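Local atomic coordinates of Alp7A (PDB entry 5EC0), a protein that binds adenine nucleotide and, as a plasmid-encoded bacterial relative of actin, probably forms filaments that segregate plasmid DNA. Residues 13-18 / 24-29. Residues are numbered along the deposited sequence; the frame is centred on the assembly and turned at random.
Sequences SMYMNL and FELPTN. With ADP (adenosine-5'-diphosphate), chain D.
Y15 and L26 exchange two backbone hydrogen bonds: Y15 N gives one to L26 O at 2.9 Å, and L26 N returns one to Y15 O. Two residues along, N17 N donates to F24 O. The return bond, from F24 N to N17 O, is weak at 3.5 Å. The side chains of N17 and F24 meet on the face that also carries Y15 and L26. The N17 amide stands steeply on the F24 ring, the planes 78° apart. Its ND2 sits over one ring face, offset toward the rim, 3.2 Å from F24 CE1. Y15 and L26 lie side by side, with their CD1 atoms 4.1 Å apart. M14 starts out away from the second strand, but bends at chi2 (-64°) and chi3 (-69°). The bend brings its CE to 3.5 Å from E25 OE1. On the other face, M16 CG lies beside the same carboxylate oxygen. E25 OE2 forms a salt bridge with R362, a residue of the ADP pocket. Helix 95-112 backs Y15 and F24, and Y107 meets the F24 ring edge-to-face. With an alanine at F24, the N17 amide would probably lose the ring beneath it, and Y107 its edge-to-face partner. The pair is the beta hairpin that follows the first strand, as in actin-fold ATPases. S13 brings it to the nucleotide, its CB 3.0 Å from ADP O3B. One hairpin face is mainly apolar but buries N17 OD1 without a hydrogen-bond partner, while the other holds a carboxylate paired with R362.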
loop_
_atom_site.group_PDB
_atom_site.type_symbol
_atom_site.label_atom_id
_atom_site.label_comp_id
_atom_site.label_asym_id
_atom_site.label_seq_id
_atom_site.Cartn_x
_atom_site.Cartn_y
_atom_site.Cartn_z
ATOM N N SER A 13 4.601 0.376 5.036
ATOM C CA SER A 13 5.731 1.191 4.605
ATOM C C SER A 13 5.266 2.560 4.116
ATOM O O SER A 13 5.807 3.595 4.513
ATOM C CB SER A 13 6.511 0.478 3.502
ATOM O OG SER A 13 7.514 1.312 2.953
ATOM N N MET A 14 4.252 2.548 3.262
ATOM C CA MET A 14 3.676 3.763 2.714
ATOM C C MET A 14 2.149 3.728 2.822
ATOM O O MET A 14 1.526 2.714 2.556
ATOM C CB MET A 14 4.074 3.949 1.236
ATOM C CG MET A 14 5.571 4.106 0.957
ATOM S SD MET A 14 6.363 5.580 1.660
ATOM C CE MET A 14 5.634 6.871 0.682
ATOM N N TYR A 15 1.577 4.846 3.242
ATOM C CA TYR A 15 0.195 5.199 2.983
ATOM C C TYR A 15 0.102 5.613 1.513
ATOM O O TYR A 15 0.883 6.445 1.075
ATOM C CB TYR A 15 -0.236 6.353 3.909
ATOM C CG TYR A 15 -1.537 7.024 3.536
ATOM C CD1 TYR A 15 -1.581 8.013 2.554
ATOM C CD2 TYR A 15 -2.716 6.685 4.176
ATOM C CE1 TYR A 15 -2.772 8.629 2.210
ATOM C CE2 TYR A 15 -3.918 7.311 3.850
ATOM C CZ TYR A 15 -3.938 8.271 2.856
ATOM O OH TYR A 15 -5.114 8.884 2.529
ATOM N N MET A 16 -0.829 5.035 0.756
ATOM C CA MET A 16 -0.984 5.398 -0.652
ATOM C C MET A 16 -2.445 5.598 -0.930
ATOM O O MET A 16 -3.294 4.879 -0.375
ATOM C CB MET A 16 -0.399 4.320 -1.579
ATOM C CG MET A 16 0.943 3.726 -1.112
ATOM S SD MET A 16 1.540 2.487 -2.258
ATOM C CE MET A 16 0.164 1.356 -2.216
ATOM N N ASN A 17 -2.771 6.554 -1.791
ATOM C CA ASN A 17 -4.187 6.739 -1.990
ATOM C C ASN A 17 -4.412 7.272 -3.419
ATOM O O ASN A 17 -3.563 7.962 -3.987
ATOM C CB ASN A 17 -4.733 7.701 -0.908
ATOM C CG ASN A 17 -4.244 9.124 -1.096
ATOM O OD1 ASN A 17 -4.636 9.799 -2.048
ATOM N ND2 ASN A 17 -3.158 9.431 -0.443
ATOM N N LEU A 18 -5.570 6.992 -3.988
ATOM C CA LEU A 18 -5.955 7.667 -5.214
ATOM C C LEU A 18 -7.181 8.528 -4.944
ATOM O O LEU A 18 -8.204 8.045 -4.438
ATOM C CB LEU A 18 -6.255 6.660 -6.328
ATOM C CG LEU A 18 -5.162 5.794 -6.943
ATOM C CD1 LEU A 18 -5.791 4.575 -7.644
ATOM C CD2 LEU A 18 -4.397 6.635 -7.941
ATOM N N PHE A 24 -0.867 10.026 -4.782
ATOM C CA PHE A 24 0.282 10.440 -3.979
ATOM C C PHE A 24 0.378 9.501 -2.788
ATOM O O PHE A 24 -0.563 8.760 -2.497
ATOM C CB PHE A 24 0.191 11.917 -3.523
ATOM C CG PHE A 24 -0.913 12.193 -2.539
ATOM C CD1 PHE A 24 -0.716 11.996 -1.177
ATOM C CD2 PHE A 24 -2.144 12.675 -2.969
ATOM C CE1 PHE A 24 -1.730 12.261 -0.261
ATOM C CE2 PHE A 24 -3.158 12.957 -2.052
ATOM C CZ PHE A 24 -2.947 12.745 -0.693
ATOM N N GLU A 25 1.524 9.521 -2.122
ATOM C CA GLU A 25 1.777 8.645 -0.992
ATOM C C GLU A 25 2.598 9.369 0.073
ATOM O O GLU A 25 3.230 10.382 -0.201
ATOM C CB GLU A 25 2.488 7.366 -1.445
ATOM C CG GLU A 25 3.681 7.578 -2.356
ATOM C CD GLU A 25 4.381 6.268 -2.720
ATOM O OE1 GLU A 25 4.127 5.258 -2.046
ATOM O OE2 GLU A 25 5.190 6.241 -3.677
ATOM N N LEU A 26 2.562 8.837 1.285
ATOM C CA LEU A 26 3.172 9.447 2.457
ATOM C C LEU A 26 3.811 8.352 3.256
ATOM O O LEU A 26 3.278 7.243 3.298
ATOM C CB LEU A 26 2.131 10.151 3.347
ATOM C CG LEU A 26 1.203 11.246 2.821
ATOM C CD1 LEU A 26 0.103 11.538 3.840
ATOM C CD2 LEU A 26 2.008 12.496 2.526
ATOM N N PRO A 27 4.935 8.655 3.916
ATOM C CA PRO A 27 5.484 7.730 4.910
ATOM C C PRO A 27 4.428 7.421 5.965
ATOM O O PRO A 27 3.632 8.305 6.283
ATOM C CB PRO A 27 6.662 8.503 5.507
ATOM C CG PRO A 27 7.054 9.469 4.440
ATOM C CD PRO A 27 5.794 9.835 3.711
ATOM N N THR A 28 4.425 6.203 6.496
ATOM C CA THR A 28 3.363 5.750 7.406
ATOM C C THR A 28 3.434 6.370 8.809
ATOM O O THR A 28 2.439 6.410 9.529
ATOM C CB THR A 28 3.387 4.196 7.516
ATOM O OG1 THR A 28 3.120 3.630 6.229
ATOM C CG2 THR A 28 2.338 3.675 8.485
ATOM N N ASN A 29 4.602 6.873 9.183
ATOM C CA ASN A 29 4.819 7.445 10.513
ATOM C C ASN A 29 3.822 8.494 10.966
ATOM O O ASN A 29 3.534 9.450 10.247
ATOM C CB ASN A 29 6.212 8.059 10.586
ATOM C CG ASN A 29 7.279 7.098 10.146
ATOM O OD1 ASN A 29 7.764 7.170 9.018
ATOM N ND2 ASN A 29 7.638 6.171 11.026
HETATM P PB ADP D . 4.304 -3.179 3.271
HETATM O O1B ADP D . 3.021 -2.367 3.145
HETATM O O2B ADP D . 4.237 -4.399 4.175
HETATM O O3B ADP D . 5.567 -2.389 3.516
HETATM P PA ADP D . 4.608 -2.946 0.400
HETATM O O1A ADP D . 4.267 -1.488 0.617
HETATM O O2A ADP D . 3.927 -3.730 -0.708
HETATM O O3A ADP D . 4.505 -3.788 1.782
HETATM O "O5'" ADP D . 6.183 -3.075 0.176
HETATM C "C5'" ADP D . 7.110 -2.129 0.692
HETATM C "C4'" ADP D . 8.392 -2.421 -0.059
HETATM O "O4'" ADP D . 8.252 -1.920 -1.385
HETATM C "C3'" ADP D . 9.624 -1.738 0.502
HETATM O "O3'" ADP D . 10.365 -2.639 1.324
HETATM C "C2'" ADP D . 10.442 -1.372 -0.722
HETATM O "O2'" ADP D . 11.592 -2.217 -0.749
HETATM C "C1'" ADP D . 9.549 -1.686 -1.916
HETATM N N9 ADP D . 9.464 -0.602 -2.921
HETATM C C8 ADP D . 9.595 -0.822 -4.247
HETATM N N7 ADP D . 9.470 0.328 -4.946
HETATM C C5 ADP D . 9.238 1.307 -4.058
HETATM C C6 ADP D . 9.017 2.762 -4.171
HETATM N N6 ADP D . 9.022 3.350 -5.399
HETATM N N1 ADP D . 8.808 3.450 -3.028
HETATM C C2 ADP D . 8.817 2.833 -1.824
HETATM N N3 ADP D . 9.014 1.504 -1.634
HETATM C C4 ADP D . 9.235 0.699 -2.714
#